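Local coordinates for GARP domain-containing protein (Trypanosoma brucei brucei TREU927, PDB 6XZ6), which acts as a receptor for the host complement regulator factor H and increases transmission of trypanosomes to tsetse flies, at residues A[9-14]-A[130-135]; A[82-86]-A[197-202]; A[107-111]-A[170-174]; A[146-152]-A[177-182]. All blocks are in the same frame, centred on the assembly; numbering follows the deposited sequence.

In the fold
The receptor is an elongated, largely helical molecule, and the four contacts are spread along its length. Contacts 1 and 2 lie on opposite sides of the chain's centre, their own centres about 54 Å apart. Contact 1 joins helix 4-61 to the short helix 129-137. Contacts 2 and 3 both pair helix 67-125 with helix 165-208, at places about 39 Å apart between centres. In sequence, contacts 3 and 4 both fall between the two segments of contact 2. Contact 4, which follows contact 1, sets helix 148-161 against helix 165-208 and touches contact 3 through Phe107 and Ala177. Factor H reaches contacts 1 and 3, so it binds toward that half of the bundle, away from contact 2.

Contact 1 of 4, residues A[9-14]-A[130-135]; sequences ELEQTK and TIKQLA
Ile131 meets Glu9, Leu10 and Thr13 with its branches parted by chi1 (-59°): CG2 stands anti to the backbone N and turns to Glu9 and Thr13, while CG1 lies beside that N and turns to Leu10. Thr13 has a similar torsion (chi1 -56°), which folds OG1 back beside its own backbone N and sends the methyl CG2 forward to Leu134 CD2 (3.7 Å). Thr13 OG1 donates to Glu9 O at 2.7 Å and shares that carbonyl with Thr13 N, the two donors arriving from opposite faces, so the hydroxyl donates within its own helix while the methyl faces helix 129-137. Ile131 CG2 rests 3.5 Å from Thr13 OG1 and 3.6 Å from Glu9 OE1, and CD1 lies against the extended chain of Glu9, the two side chains crossing at about a right angle. Leu10 CB meets Ile131 CG1 at 4.0 Å, and its CD1 reaches Leu134 CD2 at 3.8 Å. Lys14 lays its CG against the same Leu134 methyl. The carboxylate of Glu9 is bound from outside: OE1 accepts from Gly127 N and forms a salt bridge with Arg16 of the factor H chain, while Gln12 NE2 bonds to the backbone of that chain. Just past helix 129-137, Cys138 is disulfide-bonded to Cys17 of helix 4-61, and the two almost parallel segments form a largely apolar seam behind part of the factor H binding surface.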
loop_
_atom_site.group_PDB
_atom_site.type_symbol
_atom_site.label_atom_id
_atom_site.label_comp_id
_atom_site.label_asym_id
_atom_site.label_seq_id
_atom_site.Cartn_x
_atom_site.Cartn_y
_atom_site.Cartn_z
ATOM N N GLU A 9 10.461 8.637 24.676
ATOM C CA GLU A 9 10.469 7.254 24.262
ATOM C C GLU A 9 9.061 6.689 24.053
ATOM O O GLU A 9 8.864 5.845 23.185
ATOM C CB GLU A 9 11.301 6.422 25.244
ATOM C CG GLU A 9 11.506 4.988 24.759
ATOM C CD GLU A 9 12.198 4.023 25.692
ATOM O OE1 GLU A 9 12.156 2.811 25.382
ATOM O OE2 GLU A 9 12.765 4.464 26.723
ATOM N N LEU A 10 8.075 7.162 24.828
ATOM C CA LEU A 10 6.674 6.702 24.674
ATOM C C LEU A 10 6.063 7.320 23.412
ATOM O O LEU A 10 5.374 6.623 22.669
ATOM C CB LEU A 10 5.831 7.001 25.928
ATOM C CG LEU A 10 4.376 6.523 25.972
ATOM C CD1 LEU A 10 4.215 5.012 25.523
ATOM C CD2 LEU A 10 3.829 6.718 27.315
ATOM N N GLU A 11 6.367 8.609 23.143
ATOM C CA GLU A 11 5.933 9.323 21.934
ATOM C C GLU A 11 6.536 8.666 20.709
ATOM O O GLU A 11 5.815 8.442 19.736
ATOM C CB GLU A 11 6.257 10.840 21.992
ATOM C CG GLU A 11 5.162 11.682 22.641
ATOM C CD GLU A 11 3.712 11.233 22.446
ATOM O OE1 GLU A 11 3.091 10.781 23.440
ATOM O OE2 GLU A 11 3.204 11.317 21.301
ATOM N N GLN A 12 7.838 8.289 20.794
ATOM C CA GLN A 12 8.591 7.590 19.731
ATOM C C GLN A 12 8.066 6.186 19.472
ATOM O O GLN A 12 8.028 5.781 18.322
ATOM C CB GLN A 12 10.091 7.490 20.067
ATOM C CG GLN A 12 10.867 8.800 19.989
ATOM C CD GLN A 12 12.212 8.704 20.660
ATOM O OE1 GLN A 12 12.749 7.620 20.968
ATOM N NE2 GLN A 12 12.779 9.850 20.901
ATOM N N THR A 13 7.740 5.419 20.531
ATOM C CA THR A 13 7.271 4.028 20.407
ATOM C C THR A 13 5.881 4.003 19.739
ATOM O O THR A 13 5.639 3.148 18.904
ATOM C CB THR A 13 7.365 3.286 21.760
ATOM O OG1 THR A 13 8.706 3.375 22.215
ATOM C CG2 THR A 13 6.993 1.807 21.656
ATOM N N LYS A 14 5.011 4.989 20.076
ATOM C CA LYS A 14 3.684 5.188 19.515
ATOM C C LYS A 14 3.786 5.472 18.010
ATOM O O LYS A 14 3.015 4.910 17.250
ATOM C CB LYS A 14 2.989 6.358 20.228
ATOM C CG LYS A 14 2.227 5.992 21.503
ATOM C CD LYS A 14 1.793 7.229 22.227
ATOM C CE LYS A 14 0.766 6.982 23.301
ATOM N NZ LYS A 14 0.342 8.256 23.971
ATOM N N THR A 130 5.041 0.525 30.559
ATOM C CA THR A 130 4.034 1.121 29.660
ATOM C C THR A 130 4.547 1.038 28.204
ATOM O O THR A 130 3.827 0.579 27.320
ATOM C CB THR A 130 3.791 2.583 30.042
ATOM O OG1 THR A 130 3.369 2.653 31.395
ATOM C CG2 THR A 130 2.779 3.275 29.139
ATOM N N ILE A 131 5.795 1.487 27.967
ATOM C CA ILE A 131 6.484 1.435 26.665
ATOM C C ILE A 131 6.608 -0.029 26.178
ATOM O O ILE A 131 6.270 -0.300 25.031
ATOM C CB ILE A 131 7.853 2.179 26.728
ATOM C CG1 ILE A 131 7.652 3.668 27.124
ATOM C CG2 ILE A 131 8.636 2.040 25.411
ATOM C CD1 ILE A 131 8.879 4.384 27.730
ATOM N N LYS A 132 7.044 -0.968 27.058
ATOM C CA LYS A 132 7.177 -2.409 26.759
ATOM C C LYS A 132 5.803 -2.991 26.453
ATOM O O LYS A 132 5.702 -3.855 25.572
ATOM C CB LYS A 132 7.756 -3.191 27.944
ATOM C CG LYS A 132 9.242 -3.127 28.111
ATOM C CD LYS A 132 9.638 -4.022 29.285
ATOM C CE LYS A 132 11.091 -3.835 29.672
ATOM N NZ LYS A 132 11.318 -4.166 31.106
ATOM N N GLN A 133 4.743 -2.505 27.177
ATOM C CA GLN A 133 3.375 -2.996 26.974
ATOM C C GLN A 133 2.788 -2.548 25.649
ATOM O O GLN A 133 2.129 -3.352 24.988
ATOM C CB GLN A 133 2.457 -2.597 28.119
ATOM C CG GLN A 133 1.085 -3.215 28.019
ATOM C CD GLN A 133 0.116 -2.494 28.870
ATOM O OE1 GLN A 133 -0.315 -1.380 28.571
ATOM N NE2 GLN A 133 -0.228 -3.117 29.956
ATOM N N LEU A 134 3.028 -1.273 25.263
ATOM C CA LEU A 134 2.546 -0.703 24.002
ATOM C C LEU A 134 3.155 -1.438 22.805
ATOM O O LEU A 134 2.416 -1.821 21.901
ATOM C CB LEU A 134 2.802 0.815 23.942
ATOM C CG LEU A 134 2.745 1.453 22.555
ATOM C CD1 LEU A 134 1.332 1.687 22.100
ATOM C CD2 LEU A 134 3.502 2.738 22.523
ATOM N N ALA A 135 4.495 -1.667 22.829
ATOM C CA ALA A 135 5.242 -2.370 21.786
ATOM C C ALA A 135 4.876 -3.875 21.700
ATOM O O ALA A 135 4.878 -4.426 20.595
ATOM C CB ALA A 135 6.722 -2.197 22.009
#

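Contact 2 of 4, residues A[82-86]-A[197-202]; sequences VAYEA and AADDAK
Ala83 and Ala86 pack against Ala197, Ala198 and Ala201 in a close antiparallel helix pair, with segment axes 7.8 Å apart and N-to-C directions at 166°. Such spacing, with alanine on both sides, resembles the Alacoil form of antiparallel coiled coil, and it fits the alanine-rich character of this trypanosome family. Methyl-to-methyl contacts make up the first group. Ala86 CB sits by both Ala197 CB and Ala198 CB, each at 3.9 Å, and one turn back Ala83 CB meets Ala201 CB at 3.8 Å. Val82 widens the seam at its margin: CG1, anti to the backbone N (chi1 168°), reaches Ala201 CB at 4.0 Å. The second group is methyl against backbone, possible because nothing larger than a methyl separates the two main chains here. Ala86 CB lies over Ala198 N, and Ala198 CB in turn lies 3.7 Å from Ala83 O. No hydrogen bond crosses the seam; each helix keeps its own backbone bonds. Polar groups belong to the flank, where Lys202 NZ pairs with Asp199 OD1 within its helix at 3.6 Å. Glu43 brings a like charge close to that aspartate, so the lysine probably eases a local excess of negative charge. Helix 4-61 closes over this side, Ala47 touching Ala198, Asp199 and Lys202. Toward Val82, Ala201 CB comes within 3.6 Å of Ala83 N.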
loop_
_atom_site.group_PDB
_atom_site.type_symbol
_atom_site.label_atom_id
_atom_site.label_comp_id
_atom_site.label_asym_id
_atom_site.label_seq_id
_atom_site.Cartn_x
_atom_site.Cartn_y
_atom_site.Cartn_z
ATOM N N VAL A 82 -19.023 0.250 -28.484
ATOM C CA VAL A 82 -18.850 1.059 -27.272
ATOM C C VAL A 82 -18.517 0.159 -26.071
ATOM O O VAL A 82 -17.623 0.504 -25.300
ATOM C CB VAL A 82 -20.033 2.021 -27.011
ATOM C CG1 VAL A 82 -19.980 2.623 -25.604
ATOM C CG2 VAL A 82 -20.074 3.126 -28.067
ATOM N N ALA A 83 -19.170 -1.021 -25.958
ATOM C CA ALA A 83 -18.887 -2.010 -24.910
ATOM C C ALA A 83 -17.458 -2.537 -25.072
ATOM O O ALA A 83 -16.713 -2.542 -24.099
ATOM C CB ALA A 83 -19.899 -3.139 -24.963
ATOM N N TYR A 84 -17.041 -2.882 -26.303
ATOM C CA TYR A 84 -15.655 -3.302 -26.615
ATOM C C TYR A 84 -14.614 -2.236 -26.199
ATOM O O TYR A 84 -13.625 -2.562 -25.542
ATOM C CB TYR A 84 -15.468 -3.649 -28.108
ATOM C CG TYR A 84 -14.014 -3.877 -28.460
ATOM C CD1 TYR A 84 -13.324 -4.982 -27.973
ATOM C CD2 TYR A 84 -13.299 -2.935 -29.205
ATOM C CE1 TYR A 84 -11.964 -5.160 -28.238
ATOM C CE2 TYR A 84 -11.931 -3.092 -29.455
ATOM C CZ TYR A 84 -11.277 -4.222 -28.997
ATOM O OH TYR A 84 -9.941 -4.401 -29.277
ATOM N N GLU A 85 -14.838 -0.978 -26.597
ATOM C CA GLU A 85 -13.950 0.149 -26.300
ATOM C C GLU A 85 -13.817 0.415 -24.821
ATOM O O GLU A 85 -12.746 0.773 -24.388
ATOM C CB GLU A 85 -14.389 1.399 -27.049
ATOM C CG GLU A 85 -14.361 1.244 -28.563
ATOM C CD GLU A 85 -14.838 2.448 -29.348
ATOM O OE1 GLU A 85 -15.631 3.251 -28.801
ATOM O OE2 GLU A 85 -14.409 2.594 -30.517
ATOM N N ALA A 86 -14.888 0.221 -24.037
ATOM C CA ALA A 86 -14.894 0.371 -22.577
ATOM C C ALA A 86 -14.093 -0.758 -21.932
ATOM O O ALA A 86 -13.375 -0.506 -20.976
ATOM C CB ALA A 86 -16.321 0.378 -22.047
ATOM N N ALA A 197 -19.758 1.272 -17.997
ATOM C CA ALA A 197 -19.895 1.791 -19.355
ATOM C C ALA A 197 -20.145 0.649 -20.349
ATOM O O ALA A 197 -21.023 0.790 -21.206
ATOM C CB ALA A 197 -18.645 2.557 -19.736
ATOM N N ALA A 198 -19.415 -0.489 -20.206
ATOM C CA ALA A 198 -19.582 -1.677 -21.048
ATOM C C ALA A 198 -20.930 -2.367 -20.781
ATOM O O ALA A 198 -21.572 -2.798 -21.721
ATOM C CB ALA A 198 -18.431 -2.645 -20.843
ATOM N N ASP A 199 -21.382 -2.427 -19.524
ATOM C CA ASP A 199 -22.672 -3.033 -19.158
ATOM C C ASP A 199 -23.832 -2.283 -19.782
ATOM O O ASP A 199 -24.696 -2.911 -20.393
ATOM C CB ASP A 199 -22.843 -3.098 -17.627
ATOM C CG ASP A 199 -22.159 -4.282 -16.963
ATOM O OD1 ASP A 199 -22.041 -5.351 -17.619
ATOM O OD2 ASP A 199 -21.765 -4.155 -15.779
ATOM N N ASP A 200 -23.823 -0.941 -19.655
ATOM C CA ASP A 200 -24.830 -0.026 -20.205
ATOM C C ASP A 200 -24.968 -0.204 -21.722
ATOM O O ASP A 200 -26.092 -0.240 -22.225
ATOM C CB ASP A 200 -24.466 1.447 -19.890
ATOM C CG ASP A 200 -24.457 1.874 -18.419
ATOM O OD1 ASP A 200 -24.816 1.043 -17.543
ATOM O OD2 ASP A 200 -24.077 3.033 -18.142
ATOM N N ALA A 201 -23.819 -0.322 -22.438
ATOM C CA ALA A 201 -23.739 -0.527 -23.881
ATOM C C ALA A 201 -24.248 -1.921 -24.252
ATOM O O ALA A 201 -25.000 -2.032 -25.211
ATOM C CB ALA A 201 -22.311 -0.322 -24.370
ATOM N N LYS A 202 -23.855 -2.982 -23.501
ATOM C CA LYS A 202 -24.325 -4.367 -23.696
ATOM C C LYS A 202 -25.862 -4.377 -23.663
ATOM O O LYS A 202 -26.495 -4.948 -24.549
ATOM C CB LYS A 202 -23.774 -5.296 -22.583
ATOM C CG LYS A 202 -24.580 -6.595 -22.388
ATOM C CD LYS A 202 -24.366 -7.250 -21.031
ATOM C CE LYS A 202 -25.284 -6.715 -19.955
ATOM N NZ LYS A 202 -24.908 -7.232 -18.610
#

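Contact 3 of 4, residues A[107-111]-A[170-174]; sequences FESEY and YLQEA
Phe107, Tyr111 and Tyr170 form an aromatic cluster between two antiparallel helices of the bundle, bridging segment axes that stand 11.5 Å apart. Ring contacts lead. Tyr170 turns an edge to the face of Tyr111 in a T-shaped pair, planes at 82° and centroids 5.0 Å apart, with Tyr170 CD1 over the middle of the Tyr111 ring. Phe107 lies nearly parallel to Tyr170 but displaced, with little of either ring lying over the other; they meet where Phe107 CZ approaches Tyr170 CE1 at 3.6 Å. Ala174 CB, one turn on from Tyr170, lies over one face of that ring toward the rim and 4.1 Å from Phe107 CZ. Phe115 adds another edge-to-face ring. Contacts of the Glu173 chain with the rings come second: its CB lies 3.9 Å from Phe107 CE1, and chi1 (-55°) sets CG beside the backbone N, against Tyr111 OH, a hydroxyl hydrogen-bonded to Glu169. Leu23 and Val19 of helix 4-61 also border the rings. Charge is the third element. A bend at chi2 (-89°) turns the Glu173 carboxylate toward that of Glu110, their planes nearly perpendicular; Lys34 of the factor H chain packs on Glu110. Glu110 OE1 and Glu173 OE1, two acceptors of like charge with no hydrogen bond between them, are 3.2 Å apart.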
loop_
_atom_site.group_PDB
_atom_site.type_symbol
_atom_site.label_atom_id
_atom_site.label_comp_id
_atom_site.label_asym_id
_atom_site.label_seq_id
_atom_site.Cartn_x
_atom_site.Cartn_y
_atom_site.Cartn_z
ATOM N N PHE A 107 7.474 -0.895 -1.329
ATOM C CA PHE A 107 7.593 0.067 -0.251
ATOM C C PHE A 107 7.384 -0.615 1.102
ATOM O O PHE A 107 8.210 -0.459 2.006
ATOM C CB PHE A 107 6.602 1.221 -0.470
ATOM C CG PHE A 107 6.393 2.130 0.707
ATOM C CD1 PHE A 107 7.435 2.912 1.193
ATOM C CD2 PHE A 107 5.156 2.204 1.337
ATOM C CE1 PHE A 107 7.240 3.754 2.289
ATOM C CE2 PHE A 107 4.959 3.057 2.422
ATOM C CZ PHE A 107 6.005 3.811 2.900
ATOM N N GLU A 108 6.301 -1.400 1.225
ATOM C CA GLU A 108 5.971 -2.125 2.445
ATOM C C GLU A 108 7.103 -3.108 2.747
ATOM O O GLU A 108 7.536 -3.220 3.891
ATOM C CB GLU A 108 4.614 -2.823 2.279
ATOM C CG GLU A 108 4.217 -3.719 3.442
ATOM C CD GLU A 108 4.728 -5.156 3.506
ATOM O OE1 GLU A 108 5.270 -5.649 2.484
ATOM O OE2 GLU A 108 4.576 -5.787 4.585
ATOM N N SER A 109 7.583 -3.805 1.726
ATOM C CA SER A 109 8.666 -4.775 1.847
ATOM C C SER A 109 9.950 -4.141 2.384
ATOM O O SER A 109 10.614 -4.733 3.222
ATOM C CB SER A 109 8.910 -5.470 0.513
ATOM O OG SER A 109 10.220 -6.005 0.490
ATOM N N GLU A 110 10.263 -2.930 1.941
ATOM C CA GLU A 110 11.454 -2.173 2.334
ATOM C C GLU A 110 11.483 -1.811 3.810
ATOM O O GLU A 110 12.576 -1.770 4.394
ATOM C CB GLU A 110 11.540 -0.874 1.513
ATOM C CG GLU A 110 12.946 -0.315 1.362
ATOM C CD GLU A 110 13.037 1.098 0.808
ATOM O OE1 GLU A 110 12.051 1.577 0.197
ATOM O OE2 GLU A 110 14.088 1.746 1.014
ATOM N N TYR A 111 10.298 -1.516 4.404
ATOM C CA TYR A 111 10.210 -1.021 5.779
ATOM C C TYR A 111 9.501 -1.876 6.823
ATOM O O TYR A 111 9.769 -1.649 7.998
ATOM C CB TYR A 111 9.551 0.368 5.776
ATOM C CG TYR A 111 10.392 1.422 5.099
ATOM C CD1 TYR A 111 11.480 1.998 5.751
ATOM C CD2 TYR A 111 10.118 1.832 3.801
ATOM C CE1 TYR A 111 12.264 2.970 5.135
ATOM C CE2 TYR A 111 10.924 2.768 3.157
ATOM C CZ TYR A 111 11.998 3.335 3.832
ATOM O OH TYR A 111 12.783 4.288 3.241
ATOM N N TYR A 170 12.433 7.658 5.293
ATOM C CA TYR A 170 11.089 7.063 5.345
ATOM C C TYR A 170 10.043 8.076 4.916
ATOM O O TYR A 170 9.211 7.733 4.091
ATOM C CB TYR A 170 10.726 6.466 6.719
ATOM C CG TYR A 170 9.308 5.941 6.750
ATOM C CD1 TYR A 170 8.966 4.753 6.100
ATOM C CD2 TYR A 170 8.287 6.677 7.336
ATOM C CE1 TYR A 170 7.645 4.295 6.066
ATOM C CE2 TYR A 170 6.961 6.241 7.289
ATOM C CZ TYR A 170 6.643 5.055 6.639
ATOM O OH TYR A 170 5.342 4.608 6.610
ATOM N N LEU A 171 10.104 9.321 5.410
ATOM C CA LEU A 171 9.185 10.386 4.981
ATOM C C LEU A 171 9.227 10.581 3.444
ATOM O O LEU A 171 8.169 10.609 2.811
ATOM C CB LEU A 171 9.488 11.722 5.708
ATOM C CG LEU A 171 8.744 12.985 5.221
ATOM C CD1 LEU A 171 7.206 12.868 5.440
ATOM C CD2 LEU A 171 9.300 14.238 5.868
ATOM N N GLN A 172 10.428 10.691 2.853
ATOM C CA GLN A 172 10.583 10.878 1.419
ATOM C C GLN A 172 9.882 9.762 0.643
ATOM O O GLN A 172 9.097 10.054 -0.244
ATOM C CB GLN A 172 12.067 11.003 1.056
ATOM C CG GLN A 172 12.764 12.270 1.609
ATOM C CD GLN A 172 14.279 12.382 1.354
ATOM O OE1 GLN A 172 14.966 11.456 0.856
ATOM N NE2 GLN A 172 14.845 13.545 1.705
ATOM N N GLU A 173 10.087 8.500 1.044
ATOM C CA GLU A 173 9.472 7.289 0.458
ATOM C C GLU A 173 7.984 7.203 0.720
ATOM O O GLU A 173 7.258 6.733 -0.155
ATOM C CB GLU A 173 10.147 5.996 0.977
ATOM C CG GLU A 173 11.652 5.936 0.775
ATOM C CD GLU A 173 12.179 5.352 -0.514
ATOM O OE1 GLU A 173 13.107 4.513 -0.430
ATOM O OE2 GLU A 173 11.700 5.755 -1.603
ATOM N N ALA A 174 7.523 7.595 1.933
ATOM C CA ALA A 174 6.101 7.566 2.298
ATOM C C ALA A 174 5.330 8.598 1.504
ATOM O O ALA A 174 4.144 8.395 1.251
ATOM C CB ALA A 174 5.929 7.818 3.771
#

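Contact 4 of 4, residues A[146-152]-A[177-182]; sequences VTPEALT and AANKLE
Pro148 lays the CB-CG side of its ring across the backbone of segment 177-182 of helix 165-208, while Leu181 reaches the turn that leads into the proline's helix, its CD2 near Pro148 N. Pro148 CB comes to 3.4 Å from Ala178 O, and its CG continues toward Glu182 N and the CB of that residue. Ala178 CB points across the gap and meets Pro148 O and Thr152 CG2, the latter at 3.5 Å. Thr152 presents carbon here because chi1 (60°) sets CG2 anti to the carbonyl carbon; its OG1 makes a weak bond to Glu149 O. Leu151 puts one branch into the seam: CD2 lies over the backbone where Ala177 joins Ala178, 3.8 Å from Ala178 N, and touches Ala177 CB. The side chains of Leu181 and Val146 cross at about a right angle, Leu181 CD2 lying 3.9 Å from Val146 CG1. With CG anti to the backbone N (chi1 -177°), that leucine spans from the loop residue Val146 to the proline ring, where Leu181 CG lies 4.2 Å from Pro148 CG. Thr147 is the N-cap of the helix, its OG1 accepting from Ala150 N at 3.2 Å. Leu29 of helix 4-61 packs on both Val146 and Leu181, while Ala177 touches Leu104 and Phe107 of helix 67-125, so the seam merges with the bundle interior. No hydrogen bond or ion pair crosses it: the capping bond of Thr147 serves the start of its own helix, and holding the two antiparallel segments together is left to apolar and methyl-to-backbone contacts.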
loop_
_atom_site.group_PDB
_atom_site.type_symbol
_atom_site.label_atom_id
_atom_site.label_comp_id
_atom_site.label_asym_id
_atom_site.label_seq_id
_atom_site.Cartn_x
_atom_site.Cartn_y
_atom_site.Cartn_z
ATOM N N VAL A 146 -5.871 2.671 5.349
ATOM C CA VAL A 146 -4.726 3.481 4.937
ATOM C C VAL A 146 -5.221 4.433 3.834
ATOM O O VAL A 146 -5.758 4.012 2.794
ATOM C CB VAL A 146 -3.437 2.717 4.520
ATOM C CG1 VAL A 146 -2.244 3.665 4.435
ATOM C CG2 VAL A 146 -3.121 1.580 5.477
ATOM N N THR A 147 -5.094 5.726 4.114
ATOM C CA THR A 147 -5.423 6.785 3.175
ATOM C C THR A 147 -4.096 7.463 2.881
ATOM O O THR A 147 -3.245 7.474 3.767
ATOM C CB THR A 147 -6.412 7.803 3.789
ATOM O OG1 THR A 147 -5.856 8.361 4.977
ATOM C CG2 THR A 147 -7.791 7.217 4.047
ATOM N N PRO A 148 -3.894 8.082 1.703
ATOM C CA PRO A 148 -2.650 8.839 1.479
ATOM C C PRO A 148 -2.289 9.854 2.579
ATOM O O PRO A 148 -1.130 9.963 2.918
ATOM C CB PRO A 148 -2.913 9.529 0.131
ATOM C CG PRO A 148 -3.846 8.596 -0.572
ATOM C CD PRO A 148 -4.783 8.169 0.524
ATOM N N GLU A 149 -3.276 10.535 3.169
ATOM C CA GLU A 149 -3.101 11.541 4.225
ATOM C C GLU A 149 -2.629 10.918 5.540
ATOM O O GLU A 149 -1.846 11.550 6.254
ATOM C CB GLU A 149 -4.398 12.355 4.465
ATOM C CG GLU A 149 -5.193 12.722 3.206
ATOM C CD GLU A 149 -6.196 11.686 2.705
ATOM O OE1 GLU A 149 -7.173 11.400 3.441
ATOM O OE2 GLU A 149 -6.011 11.163 1.579
ATOM N N ALA A 150 -3.120 9.704 5.883
ATOM C CA ALA A 150 -2.721 8.993 7.108
ATOM C C ALA A 150 -1.285 8.521 6.982
ATOM O O ALA A 150 -0.537 8.575 7.953
ATOM C CB ALA A 150 -3.631 7.802 7.360
ATOM N N LEU A 151 -0.894 8.070 5.786
ATOM C CA LEU A 151 0.459 7.626 5.496
ATOM C C LEU A 151 1.477 8.761 5.704
ATOM O O LEU A 151 2.461 8.530 6.397
ATOM C CB LEU A 151 0.516 7.065 4.063
ATOM C CG LEU A 151 1.576 6.040 3.702
ATOM C CD1 LEU A 151 1.538 4.822 4.615
ATOM C CD2 LEU A 151 1.347 5.568 2.314
ATOM N N THR A 152 1.236 9.986 5.168
ATOM C CA THR A 152 2.153 11.136 5.289
ATOM C C THR A 152 2.163 11.725 6.695
ATOM O O THR A 152 3.216 12.167 7.164
ATOM C CB THR A 152 1.885 12.231 4.226
ATOM O OG1 THR A 152 0.550 12.725 4.355
ATOM C CG2 THR A 152 2.096 11.759 2.820
ATOM N N ALA A 177 4.761 6.986 -1.850
ATOM C CA ALA A 177 3.778 5.926 -1.641
ATOM C C ALA A 177 2.377 6.476 -1.422
ATOM O O ALA A 177 1.418 5.854 -1.869
ATOM C CB ALA A 177 4.193 5.068 -0.475
ATOM N N ALA A 178 2.247 7.646 -0.758
ATOM C CA ALA A 178 0.962 8.309 -0.595
ATOM C C ALA A 178 0.431 8.703 -1.990
ATOM O O ALA A 178 -0.756 8.528 -2.236
ATOM C CB ALA A 178 1.110 9.532 0.282
ATOM N N ASN A 179 1.308 9.146 -2.931
ATOM C CA ASN A 179 0.882 9.469 -4.305
ATOM C C ASN A 179 0.502 8.207 -5.094
ATOM O O ASN A 179 -0.458 8.221 -5.861
ATOM C CB ASN A 179 1.941 10.302 -5.062
ATOM C CG ASN A 179 2.170 11.685 -4.486
ATOM O OD1 ASN A 179 1.247 12.349 -3.980
ATOM N ND2 ASN A 179 3.411 12.161 -4.551
ATOM N N LYS A 180 1.258 7.129 -4.918
ATOM C CA LYS A 180 0.997 5.860 -5.575
ATOM C C LYS A 180 -0.325 5.260 -5.058
ATOM O O LYS A 180 -1.072 4.676 -5.832
ATOM C CB LYS A 180 2.172 4.898 -5.350
ATOM C CG LYS A 180 3.024 4.698 -6.577
ATOM C CD LYS A 180 4.362 5.367 -6.504
ATOM C CE LYS A 180 5.065 5.323 -7.842
ATOM N NZ LYS A 180 6.318 6.119 -7.832
ATOM N N LEU A 181 -0.631 5.442 -3.768
ATOM C CA LEU A 181 -1.863 4.965 -3.154
ATOM C C LEU A 181 -3.061 5.756 -3.675
ATOM O O LEU A 181 -4.096 5.159 -3.909
ATOM C CB LEU A 181 -1.749 5.011 -1.612
ATOM C CG LEU A 181 -2.918 4.480 -0.767
ATOM C CD1 LEU A 181 -3.292 3.036 -1.133
ATOM C CD2 LEU A 181 -2.576 4.548 0.689
ATOM N N GLU A 182 -2.895 7.063 -3.940
ATOM C CA GLU A 182 -3.918 7.956 -4.497
ATOM C C GLU A 182 -4.228 7.568 -5.945
ATOM O O GLU A 182 -5.391 7.533 -6.330
ATOM C CB GLU A 182 -3.420 9.401 -4.444
ATOM C CG GLU A 182 -4.519 10.457 -4.460
ATOM C CD GLU A 182 -4.038 11.902 -4.444
ATOM O OE1 GLU A 182 -2.906 12.172 -3.972
ATOM O OE2 GLU A 182 -4.811 12.774 -4.905
#